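Local coordinates for FAD-binding oxidoreductase (Gulosibacter chungangensis, PDB 7PBG), which oxidises 4-alkylphenols, dehydrogenating 4-ethylphenol to 4-vinylphenol with a covalently bound FAD cofactor, at residues E292-E297 with G361-E366; G299-T302 with R308-D311; E183-L186 with E190-R193; E65-I70 with K109-V114. All coordinates share one frame; numbering follows the deposited sequence.

Interaction 1. Residues E292-E297 with G361-E366; sequences EEWQTE and GDRASE
Three flat groups meet where Arg363 reaches Glu293 and Trp294: the guanidinium takes the Glu293 carboxylate at its edge, while the indole approaches it obliquely. One face of the Trp294 ring carries Glu293 CB, 4.1 Å above the plane and offset toward the rim. The contact joins the capped N-terminal end of helix 363-375, in the FAD-linked oxidase C-terminal domain, to the loop between helices 281-288 and 303-313, well away from the flavin. Carboxylate and guanidinium planes are only 7° apart, yet Glu293 OE2 and Arg363 NH1 stand 3.9 Å from each other, a long salt bridge rather than a direct hydrogen bond. A water closes the gap, donating to OE2 and accepting from NH1. The other carboxylate oxygen, Glu293 OE1, takes the backbone N of Lys290. Against the indole, Arg363 NH1 lies 4.0 Å from Trp294 CH2, the ring and guanidinium planes inclined by 20°. Trp294 NE1 binds Ser289 OG, and the ring also packs on Met309, which limits its freedom to turn. Bent about CG-CD (chi3 -67°), Arg363 meets both partners through NH1. Asp362 is the N-cap: its OD1 accepts from Ser365 N at 3.0 Å, met from above the carboxylate plane.

Interaction 2. Residues G299-T302 with R308-D311; sequences GPLT and RMVD
Leu301 and Met309 form the apolar part of this contact, and Thr302 and Arg308 its looser, watery part. The two apolar side chains cross at about a right angle, and the Met309 methyl sits at the leucine's fork: Met309 CE is 4.1 Å from Leu301 CD2 and 4.2 Å from Leu301 CD1. The methionine's extended chain beyond CG (chi2 173°, chi3 -163°) carries CE from helix 303-313 across to the loop that leads into it. Both residues are buried, with helix 281-288 adding Thr282 against Leu301 and Ala285 against Met309. By contrast, Thr302 and Arg308 are partly exposed, and Thr302 OG1 stays 4.4 Å from Arg308 NH2. One water spans them, 2.6 Å from Thr302 OG1 and 2.9 Å from Arg308 NH2, from which it accepts in the plane of the guanidinium. Thr302 is also the N-cap of helix 303-313, its OG1 taking the backbone N of Ala305, while Arg308 NH2 donates to Trp294 O as well. The chemistry thus divides the work: dispersion between methyl groups closes the buried side, whereas the polar ends pair through water and backbone partners, consistent with little direct attraction between hydroxyl and guanidinium.

Interaction 3. Residues E183-L186 with E190-R193; sequences EVVL and EVLR
Arg193 grips Glu183 side-on: Arg193 NE at 3.0 Å and Arg193 NH2 at 2.9 Å both donate to the single oxygen Glu183 OE2. OE2 lies 1° out of the guanidinium plane, and the two side chains run alongside each other. Glu183 is extended, its CG opposite the backbone N (chi1 -177°), and this places CG 3.5 Å from Val191 CG1. On the face that carries Val184 and Leu192, Leu192 CB is met by Leu186 CD1 at 4.0 Å. These side chains are set by an antiparallel beta hairpin, strand 179-186 with strand 191-193. Val184 and Leu192 are its hydrogen-bonded pair, joined by Val184 N to Leu192 O and Leu192 N to Val184 O, each 2.8 Å; Leu186 N to Glu190 O, also 2.8 Å, continues the ladder. Glu183-Arg193 and Val185-Val191 are the non-hydrogen-bonded pairs. The Val184 side chain lies about 5 Å from that of Cys228, an FAD-binding residue, and about 7 Å from the bound FAD. Further out, Thr229 and Thr64 hold Glu183 OE1 through their hydroxyls. The second subunit covers the short strand: Asn493 of that subunit donates to Val191 O and Glu190 OE1, and Gln497 of the second subunit to Arg193 O.

Interaction 4. Residues E65-I70 with K109-V114; sequences EDVQVI and KRMNRV
Asp66 and Arg110 cross at about a right angle, their carboxylate and guanidinium planes 50° apart, where helix 64-77 of the FAD-binding domain, a PCMH-type flavin fold, faces the loop between strands 103-106 and 114-118. Asp66 OD2 also lies well out of the guanidinium plane, and at 4.1 Å from Arg110 NH1 no N-H points at it; the attraction is between charges alone. The two are bridged by a water, which donates to Asp66 OD2 (2.7 Å) and accepts from Arg110 NH1 (2.9 Å) in the plane of the guanidinium. Each end has a firmer backbone partner too: Asp66 OD2 takes the N-H of Gly62, and Arg110 NH1 gives to Trp60 O. Arg110 also makes a cation-pi contact with Tyr30. Its chain is bent about the CG-CD bond (chi3 62°), one of the turns that set the angle of the guanidinium. Next along both segments comes a buried apolar pair, Val67 and Met111. Val67 packs further on Val185 and Ile227, and Met111 on Thr229, so helix and loop both rest on the sheet containing strands 179-186 and 226-237. The valine-methionine approach itself is 4.2 Å, between Val67 CG2 and Met111 SD.

How the interactions relate
The four contacts fall into two pairs on opposite sides of the chain's centre. Along the sequence interaction 4 comes first, then interaction 3, then interaction 1, with interaction 2 nested inside the loop that interaction 1 closes. Interactions 3 and 4, centres 12 Å apart, both lie in the FAD-binding domain; Gln68 and Val67 of helix 64-77 pack on Val191 and Val185 of the hairpin, joining helix and sheet near the cofactor. Interactions 1 and 2, centres 10 Å apart, share the loop before helix 303-313, where Gln295 OE1 meets Thr302 N at 3.0 Å. A contact of one pair lies 44 to 51 Å, centre to centre, from one of the other, so the two pairs lie in separate regions of the enzyme and do not touch.

Interaction 1. Residues E292-E297 with G361-E366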
loop_
_atom_site.group_PDB
_atom_site.type_symbol
_atom_site.label_atom_id
_atom_site.label_comp_id
_atom_site.label_asym_id
_atom_site.label_seq_id
_atom_site.Cartn_x
_atom_site.Cartn_y
_atom_site.Cartn_z
ATOM N N GLU A 292 -39.687 8.281 -14.873
ATOM C CA GLU A 292 -41.001 8.821 -15.316
ATOM C C GLU A 292 -41.717 9.496 -14.142
ATOM O O GLU A 292 -42.682 10.287 -14.417
ATOM C CB GLU A 292 -41.833 7.718 -15.937
ATOM C CG GLU A 292 -41.330 7.401 -17.339
ATOM C CD GLU A 292 -42.153 6.343 -18.045
ATOM O OE1 GLU A 292 -42.295 6.486 -19.276
ATOM O OE2 GLU A 292 -42.680 5.393 -17.363
ATOM N N GLU A 293 -41.303 9.240 -12.898
ATOM C CA GLU A 293 -41.944 9.940 -11.744
ATOM C C GLU A 293 -41.640 11.426 -11.856
ATOM O O GLU A 293 -42.394 12.263 -11.280
ATOM C CB GLU A 293 -41.499 9.366 -10.404
ATOM C CG GLU A 293 -41.953 7.929 -10.182
ATOM C CD GLU A 293 -41.478 7.306 -8.887
ATOM O OE1 GLU A 293 -40.928 6.195 -8.906
ATOM O OE2 GLU A 293 -41.760 7.897 -7.820
ATOM N N TRP A 294 -40.585 11.783 -12.581
ATOM C CA TRP A 294 -40.097 13.176 -12.681
ATOM C C TRP A 294 -40.342 13.764 -14.067
ATOM O O TRP A 294 -40.566 15.002 -14.125
ATOM C CB TRP A 294 -38.602 13.231 -12.339
ATOM C CG TRP A 294 -38.332 12.438 -11.103
ATOM C CD1 TRP A 294 -37.711 11.230 -10.997
ATOM C CD2 TRP A 294 -38.790 12.775 -9.784
ATOM N NE1 TRP A 294 -37.691 10.818 -9.704
ATOM C CE2 TRP A 294 -38.362 11.736 -8.942
ATOM C CE3 TRP A 294 -39.493 13.847 -9.248
ATOM C CZ2 TRP A 294 -38.613 11.747 -7.579
ATOM C CZ3 TRP A 294 -39.780 13.838 -7.903
ATOM C CH2 TRP A 294 -39.339 12.804 -7.076
ATOM N N GLN A 295 -40.233 12.969 -15.112
ATOM C CA GLN A 295 -40.275 13.489 -16.477
ATOM C C GLN A 295 -40.697 12.373 -17.415
ATOM O O GLN A 295 -40.049 11.333 -17.402
ATOM C CB GLN A 295 -38.934 14.109 -16.871
ATOM C CG GLN A 295 -38.840 14.381 -18.356
ATOM C CD GLN A 295 -37.590 15.151 -18.693
ATOM O OE1 GLN A 295 -37.182 16.033 -17.937
ATOM N NE2 GLN A 295 -36.972 14.787 -19.818
ATOM N N THR A 296 -41.790 12.582 -18.154
ATOM C CA THR A 296 -42.282 11.568 -19.123
ATOM C C THR A 296 -41.552 11.689 -20.457
ATOM O O THR A 296 -41.469 10.633 -21.158
ATOM C CB THR A 296 -43.809 11.619 -19.316
ATOM O OG1 THR A 296 -44.218 12.949 -19.618
ATOM C CG2 THR A 296 -44.571 11.193 -18.083
ATOM N N GLU A 297 -41.084 12.880 -20.833
ATOM C CA GLU A 297 -40.406 13.056 -22.135
ATOM C C GLU A 297 -39.119 12.247 -22.091
ATOM O O GLU A 297 -38.361 12.329 -21.133
ATOM C CB GLU A 297 -40.154 14.534 -22.420
ATOM C CG GLU A 297 -41.399 15.389 -22.663
ATOM C CD GLU A 297 -42.065 15.908 -21.387
ATOM O OE1 GLU A 297 -41.560 15.599 -20.266
ATOM O OE2 GLU A 297 -43.142 16.530 -21.494
ATOM N N GLY A 361 -42.275 6.112 3.680
ATOM C CA GLY A 361 -42.691 7.215 2.812
ATOM C C GLY A 361 -41.658 8.342 2.765
ATOM O O GLY A 361 -41.821 9.191 1.946
ATOM N N ASP A 362 -40.665 8.375 3.668
ATOM C CA ASP A 362 -39.754 9.558 3.803
ATOM C C ASP A 362 -38.509 9.209 2.995
ATOM O O ASP A 362 -37.589 8.542 3.534
ATOM C CB ASP A 362 -39.494 9.897 5.270
ATOM C CG ASP A 362 -38.559 11.059 5.493
ATOM O OD1 ASP A 362 -37.789 11.359 4.580
ATOM O OD2 ASP A 362 -38.590 11.640 6.610
ATOM N N ARG A 363 -38.532 9.517 1.706
ATOM C CA ARG A 363 -37.489 9.004 0.801
ATOM C C ARG A 363 -36.134 9.622 1.159
ATOM O O ARG A 363 -35.099 8.906 1.018
ATOM C CB ARG A 363 -37.853 9.200 -0.665
ATOM C CG ARG A 363 -38.983 8.282 -1.099
ATOM C CD ARG A 363 -39.551 8.695 -2.433
ATOM N NE ARG A 363 -40.266 9.988 -2.425
ATOM C CZ ARG A 363 -40.835 10.530 -3.499
ATOM N NH1 ARG A 363 -40.738 9.933 -4.681
ATOM N NH2 ARG A 363 -41.449 11.683 -3.398
ATOM N N ALA A 364 -36.087 10.862 1.642
ATOM C CA ALA A 364 -34.798 11.441 2.101
ATOM C C ALA A 364 -34.248 10.539 3.221
ATOM O O ALA A 364 -33.023 10.272 3.303
ATOM C CB ALA A 364 -34.959 12.863 2.607
ATOM N N SER A 365 -35.127 10.101 4.123
ATOM C CA SER A 365 -34.686 9.281 5.272
ATOM C C SER A 365 -34.192 7.908 4.799
ATOM O O SER A 365 -33.256 7.365 5.375
ATOM C CB SER A 365 -35.718 9.184 6.341
ATOM O OG SER A 365 -36.691 8.203 6.029
ATOM N N GLU A 366 -34.749 7.401 3.711
ATOM C CA GLU A 366 -34.359 6.102 3.144
ATOM C C GLU A 366 -32.974 6.254 2.547
ATOM O O GLU A 366 -32.113 5.339 2.708
ATOM C CB GLU A 366 -35.411 5.714 2.113
ATOM C CG GLU A 366 -35.240 4.334 1.515
ATOM C CD GLU A 366 -36.146 4.080 0.321
ATOM O OE1 GLU A 366 -37.237 4.782 0.263
ATOM O OE2 GLU A 366 -35.751 3.235 -0.595
HETATM O O HOH W 1 -40.572 7.106 -5.453
#

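Interaction 2. Residues G299-T302 with R308-D311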
loop_
_atom_site.group_PDB
_atom_site.type_symbol
_atom_site.label_atom_id
_atom_site.label_comp_id
_atom_site.label_asym_id
_atom_site.label_seq_id
_atom_site.Cartn_x
_atom_site.Cartn_y
_atom_site.Cartn_z
ATOM N N GLY A 299 -36.361 12.565 -23.781
ATOM C CA GLY A 299 -35.177 13.418 -23.987
ATOM C C GLY A 299 -34.494 13.754 -22.663
ATOM O O GLY A 299 -34.977 13.360 -21.592
ATOM N N PRO A 300 -33.340 14.472 -22.697
ATOM C CA PRO A 300 -32.553 14.748 -21.499
ATOM C C PRO A 300 -33.367 15.370 -20.365
ATOM O O PRO A 300 -34.309 16.162 -20.584
ATOM C CB PRO A 300 -31.478 15.758 -21.995
ATOM C CG PRO A 300 -31.339 15.458 -23.452
ATOM C CD PRO A 300 -32.697 14.983 -23.924
ATOM N N LEU A 301 -32.975 15.054 -19.138
ATOM C CA LEU A 301 -33.680 15.591 -17.961
ATOM C C LEU A 301 -33.579 17.106 -17.999
ATOM O O LEU A 301 -32.487 17.633 -18.222
ATOM C CB LEU A 301 -33.078 15.009 -16.685
ATOM C CG LEU A 301 -33.334 13.515 -16.491
ATOM C CD1 LEU A 301 -32.390 12.909 -15.468
ATOM C CD2 LEU A 301 -34.769 13.243 -16.115
ATOM N N THR A 302 -34.705 17.786 -17.801
ATOM C CA THR A 302 -34.748 19.259 -17.796
ATOM C C THR A 302 -34.332 19.752 -16.414
ATOM O O THR A 302 -34.364 18.968 -15.461
ATOM C CB THR A 302 -36.147 19.746 -18.193
ATOM O OG1 THR A 302 -37.023 19.332 -17.147
ATOM C CG2 THR A 302 -36.595 19.197 -19.538
ATOM N N ARG A 308 -37.885 19.315 -9.530
ATOM C CA ARG A 308 -38.980 18.472 -8.971
ATOM C C ARG A 308 -38.384 17.402 -8.038
ATOM O O ARG A 308 -38.914 17.159 -6.933
ATOM C CB ARG A 308 -39.840 17.811 -10.057
ATOM C CG ARG A 308 -40.699 18.785 -10.837
ATOM C CD ARG A 308 -41.709 18.021 -11.673
ATOM N NE ARG A 308 -41.191 17.530 -12.931
ATOM C CZ ARG A 308 -41.005 18.242 -14.026
ATOM N NH1 ARG A 308 -41.317 19.530 -14.019
ATOM N NH2 ARG A 308 -40.547 17.660 -15.139
ATOM N N MET A 309 -37.302 16.734 -8.440
ATOM C CA MET A 309 -36.589 15.753 -7.588
ATOM C C MET A 309 -36.176 16.430 -6.271
ATOM O O MET A 309 -36.462 15.877 -5.198
ATOM C CB MET A 309 -35.366 15.182 -8.288
ATOM C CG MET A 309 -35.675 14.503 -9.583
ATOM S SD MET A 309 -34.142 14.052 -10.394
ATOM C CE MET A 309 -34.685 13.763 -12.076
ATOM N N VAL A 310 -35.488 17.573 -6.364
ATOM C CA VAL A 310 -35.008 18.286 -5.159
ATOM C C VAL A 310 -36.199 18.544 -4.249
ATOM O O VAL A 310 -36.072 18.297 -3.033
ATOM C CB VAL A 310 -34.257 19.594 -5.484
ATOM C CG1 VAL A 310 -34.009 20.372 -4.209
ATOM C CG2 VAL A 310 -33.002 19.256 -6.249
ATOM N N ASP A 311 -37.272 19.114 -4.789
ATOM C CA ASP A 311 -38.350 19.690 -3.946
ATOM C C ASP A 311 -39.182 18.566 -3.352
ATOM O O ASP A 311 -39.527 18.621 -2.190
ATOM C CB ASP A 311 -39.269 20.604 -4.753
ATOM C CG ASP A 311 -38.566 21.844 -5.281
ATOM O OD1 ASP A 311 -37.477 22.177 -4.732
ATOM O OD2 ASP A 311 -39.130 22.498 -6.195
HETATM O O HOH W 2 -39.518 18.767 -17.578
#

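Interaction 3. Residues E183-L186 with E190-R193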
loop_
_atom_site.group_PDB
_atom_site.type_symbol
_atom_site.label_atom_id
_atom_site.label_comp_id
_atom_site.label_asym_id
_atom_site.label_seq_id
_atom_site.Cartn_x
_atom_site.Cartn_y
_atom_site.Cartn_z
ATOM N N GLU A 183 -3.127 -16.003 -1.526
ATOM C CA GLU A 183 -2.672 -17.209 -2.235
ATOM C C GLU A 183 -3.035 -17.009 -3.700
ATOM O O GLU A 183 -4.205 -16.646 -3.994
ATOM C CB GLU A 183 -3.320 -18.463 -1.643
ATOM C CG GLU A 183 -2.827 -19.750 -2.296
ATOM C CD GLU A 183 -3.407 -20.994 -1.634
ATOM O OE1 GLU A 183 -4.543 -21.330 -1.943
ATOM O OE2 GLU A 183 -2.747 -21.585 -0.765
ATOM N N VAL A 184 -2.076 -17.268 -4.581
ATOM C CA VAL A 184 -2.213 -16.976 -6.013
ATOM C C VAL A 184 -1.714 -18.189 -6.776
ATOM O O VAL A 184 -0.593 -18.596 -6.574
ATOM C CB VAL A 184 -1.490 -15.659 -6.414
ATOM C CG1 VAL A 184 -1.688 -15.337 -7.866
ATOM C CG2 VAL A 184 -1.959 -14.480 -5.580
ATOM N N VAL A 185 -2.513 -18.663 -7.715
ATOM C CA VAL A 185 -2.023 -19.646 -8.722
ATOM C C VAL A 185 -1.489 -18.810 -9.867
ATOM O O VAL A 185 -2.236 -18.057 -10.493
ATOM C CB VAL A 185 -3.128 -20.618 -9.145
ATOM C CG1 VAL A 185 -2.615 -21.517 -10.258
ATOM C CG2 VAL A 185 -3.639 -21.391 -7.960
ATOM N N LEU A 186 -0.206 -18.949 -10.120
ATOM C CA LEU A 186 0.479 -18.221 -11.193
ATOM C C LEU A 186 0.155 -18.911 -12.524
ATOM O O LEU A 186 -0.452 -19.969 -12.533
ATOM C CB LEU A 186 1.984 -18.159 -10.936
ATOM C CG LEU A 186 2.383 -17.408 -9.668
ATOM C CD1 LEU A 186 3.877 -17.614 -9.364
ATOM C CD2 LEU A 186 2.062 -15.940 -9.794
ATOM N N GLU A 190 1.889 -22.809 -10.614
ATOM C CA GLU A 190 2.586 -22.801 -9.294
ATOM C C GLU A 190 1.784 -21.944 -8.300
ATOM O O GLU A 190 1.298 -20.826 -8.656
ATOM C CB GLU A 190 4.006 -22.224 -9.399
ATOM C CG GLU A 190 5.009 -23.168 -10.042
ATOM C CD GLU A 190 4.968 -24.600 -9.523
ATOM O OE1 GLU A 190 5.320 -24.831 -8.338
ATOM O OE2 GLU A 190 4.549 -25.478 -10.285
ATOM N N VAL A 191 1.754 -22.386 -7.060
ATOM C CA VAL A 191 1.046 -21.625 -5.998
ATOM C C VAL A 191 2.073 -20.706 -5.338
ATOM O O VAL A 191 3.150 -21.195 -4.873
ATOM C CB VAL A 191 0.339 -22.498 -4.957
ATOM C CG1 VAL A 191 -0.329 -21.638 -3.906
ATOM C CG2 VAL A 191 -0.710 -23.404 -5.579
ATOM N N LEU A 192 1.690 -19.436 -5.219
ATOM C CA LEU A 192 2.482 -18.390 -4.538
ATOM C C LEU A 192 1.669 -17.922 -3.334
ATOM O O LEU A 192 0.459 -17.670 -3.477
ATOM C CB LEU A 192 2.688 -17.240 -5.514
ATOM C CG LEU A 192 3.113 -15.905 -4.888
ATOM C CD1 LEU A 192 4.569 -16.015 -4.477
ATOM C CD2 LEU A 192 2.954 -14.745 -5.885
ATOM N N ARG A 193 2.307 -17.777 -2.188
ATOM C CA ARG A 193 1.729 -17.095 -1.016
ATOM C C ARG A 193 2.535 -15.820 -0.797
ATOM O O ARG A 193 3.790 -15.897 -0.593
ATOM C CB ARG A 193 1.694 -18.047 0.168
ATOM C CG ARG A 193 0.673 -19.168 0.018
ATOM C CD ARG A 193 0.595 -20.015 1.223
ATOM N NE ARG A 193 -0.593 -20.868 1.176
ATOM C CZ ARG A 193 -1.086 -21.552 2.198
ATOM N NH1 ARG A 193 -0.495 -21.528 3.390
ATOM N NH2 ARG A 193 -2.217 -22.224 2.026
#

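Interaction 4. Residues E65-I70 with K109-V114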
loop_
_atom_site.group_PDB
_atom_site.type_symbol
_atom_site.label_atom_id
_atom_site.label_comp_id
_atom_site.label_asym_id
_atom_site.label_seq_id
_atom_site.Cartn_x
_atom_site.Cartn_y
_atom_site.Cartn_z
ATOM N N GLU A 65 -6.162 -26.601 -5.951
ATOM C CA GLU A 65 -5.589 -27.669 -6.812
ATOM C C GLU A 65 -6.319 -27.690 -8.163
ATOM O O GLU A 65 -5.656 -27.888 -9.217
ATOM C CB GLU A 65 -5.671 -29.025 -6.117
ATOM C CG GLU A 65 -4.967 -30.116 -6.903
ATOM C CD GLU A 65 -4.831 -31.441 -6.163
ATOM O OE1 GLU A 65 -5.261 -31.520 -4.991
ATOM O OE2 GLU A 65 -4.276 -32.384 -6.754
ATOM N N ASP A 66 -7.643 -27.593 -8.146
ATOM C CA ASP A 66 -8.452 -27.577 -9.400
ATOM C C ASP A 66 -7.945 -26.407 -10.254
ATOM O O ASP A 66 -7.700 -26.567 -11.440
ATOM C CB ASP A 66 -9.943 -27.413 -9.158
ATOM C CG ASP A 66 -10.655 -28.679 -8.703
ATOM O OD1 ASP A 66 -9.990 -29.725 -8.547
ATOM O OD2 ASP A 66 -11.878 -28.607 -8.539
ATOM N N VAL A 67 -7.856 -25.224 -9.676
ATOM C CA VAL A 67 -7.306 -24.047 -10.423
ATOM C C VAL A 67 -5.941 -24.393 -11.035
ATOM O O VAL A 67 -5.700 -24.087 -12.241
ATOM C CB VAL A 67 -7.265 -22.779 -9.549
ATOM C CG1 VAL A 67 -6.646 -21.627 -10.324
ATOM C CG2 VAL A 67 -8.642 -22.399 -9.105
ATOM N N GLN A 68 -5.031 -25.002 -10.276
ATOM C CA GLN A 68 -3.684 -25.334 -10.812
ATOM C C GLN A 68 -3.809 -26.240 -12.045
ATOM O O GLN A 68 -3.095 -26.019 -13.016
ATOM C CB GLN A 68 -2.809 -26.036 -9.786
ATOM C CG GLN A 68 -2.617 -25.215 -8.529
ATOM C CD GLN A 68 -1.779 -25.991 -7.550
ATOM O OE1 GLN A 68 -2.325 -26.632 -6.648
ATOM N NE2 GLN A 68 -0.467 -26.014 -7.786
ATOM N N VAL A 69 -4.612 -27.289 -11.951
ATOM C CA VAL A 69 -4.704 -28.291 -13.045
ATOM C C VAL A 69 -5.357 -27.625 -14.242
ATOM O O VAL A 69 -4.905 -27.895 -15.371
ATOM C CB VAL A 69 -5.405 -29.610 -12.651
ATOM C CG1 VAL A 69 -6.810 -29.434 -12.187
ATOM C CG2 VAL A 69 -5.371 -30.631 -13.793
ATOM N N ILE A 70 -6.366 -26.773 -14.044
ATOM C CA ILE A 70 -6.998 -26.022 -15.183
ATOM C C ILE A 70 -5.948 -25.140 -15.879
ATOM O O ILE A 70 -5.888 -25.082 -17.138
ATOM C CB ILE A 70 -8.199 -25.189 -14.703
ATOM C CG1 ILE A 70 -9.361 -26.093 -14.269
ATOM C CG2 ILE A 70 -8.643 -24.162 -15.739
ATOM C CD1 ILE A 70 -10.292 -25.431 -13.265
ATOM N N LYS A 109 -18.274 -19.718 -7.250
ATOM C CA LYS A 109 -19.439 -20.643 -7.246
ATOM C C LYS A 109 -19.221 -21.662 -6.114
ATOM O O LYS A 109 -20.173 -21.877 -5.319
ATOM C CB LYS A 109 -19.587 -21.293 -8.631
ATOM C CG LYS A 109 -20.671 -22.366 -8.753
ATOM C CD LYS A 109 -21.915 -21.999 -9.480
ATOM C CE LYS A 109 -23.053 -22.971 -9.210
ATOM N NZ LYS A 109 -23.093 -24.055 -10.215
ATOM N N ARG A 110 -18.027 -22.292 -6.050
ATOM C CA ARG A 110 -17.723 -23.369 -5.078
ATOM C C ARG A 110 -16.681 -22.942 -4.042
ATOM O O ARG A 110 -16.671 -23.524 -2.935
ATOM C CB ARG A 110 -17.236 -24.598 -5.835
ATOM C CG ARG A 110 -18.301 -25.106 -6.786
ATOM C CD ARG A 110 -17.780 -26.226 -7.629
ATOM N NE ARG A 110 -17.388 -27.359 -6.804
ATOM C CZ ARG A 110 -16.498 -28.289 -7.152
ATOM N NH1 ARG A 110 -15.914 -28.240 -8.331
ATOM N NH2 ARG A 110 -16.271 -29.317 -6.349
ATOM N N MET A 111 -15.770 -22.034 -4.372
ATOM C CA MET A 111 -14.716 -21.644 -3.416
ATOM C C MET A 111 -15.215 -20.427 -2.640
ATOM O O MET A 111 -14.901 -19.286 -3.067
ATOM C CB MET A 111 -13.428 -21.350 -4.176
ATOM C CG MET A 111 -12.925 -22.595 -4.907
ATOM S SD MET A 111 -11.480 -22.274 -5.964
ATOM C CE MET A 111 -10.236 -22.001 -4.707
ATOM N N ASN A 112 -16.047 -20.647 -1.610
ATOM C CA ASN A 112 -16.914 -19.564 -1.101
ATOM C C ASN A 112 -16.910 -19.484 0.421
ATOM O O ASN A 112 -17.804 -18.807 0.943
ATOM C CB ASN A 112 -18.310 -19.656 -1.696
ATOM C CG ASN A 112 -19.012 -20.929 -1.252
ATOM O OD1 ASN A 112 -18.458 -21.709 -0.464
ATOM N ND2 ASN A 112 -20.230 -21.128 -1.732
ATOM N N ARG A 113 -15.891 -20.013 1.083
ATOM C CA ARG A 113 -15.821 -20.024 2.568
ATOM C C ARG A 113 -15.129 -18.772 3.117
ATOM O O ARG A 113 -14.071 -18.314 2.599
ATOM C CB ARG A 113 -15.159 -21.317 3.069
ATOM C CG ARG A 113 -15.999 -22.561 2.784
ATOM C CD ARG A 113 -16.228 -23.466 3.963
ATOM N NE ARG A 113 -15.015 -24.072 4.497
ATOM C CZ ARG A 113 -14.315 -25.085 3.946
ATOM N NH1 ARG A 113 -14.734 -25.663 2.834
ATOM N NH2 ARG A 113 -13.239 -25.570 4.555
ATOM N N VAL A 114 -15.678 -18.294 4.235
ATOM C CA VAL A 114 -14.904 -17.497 5.202
ATOM C C VAL A 114 -14.079 -18.479 6.031
ATOM O O VAL A 114 -14.704 -19.415 6.663
ATOM C CB VAL A 114 -15.850 -16.669 6.081
ATOM C CG1 VAL A 114 -15.080 -15.962 7.169
ATOM C CG2 VAL A 114 -16.710 -15.736 5.241
HETATM O O HOH W 3 -13.921 -30.315 -8.784
#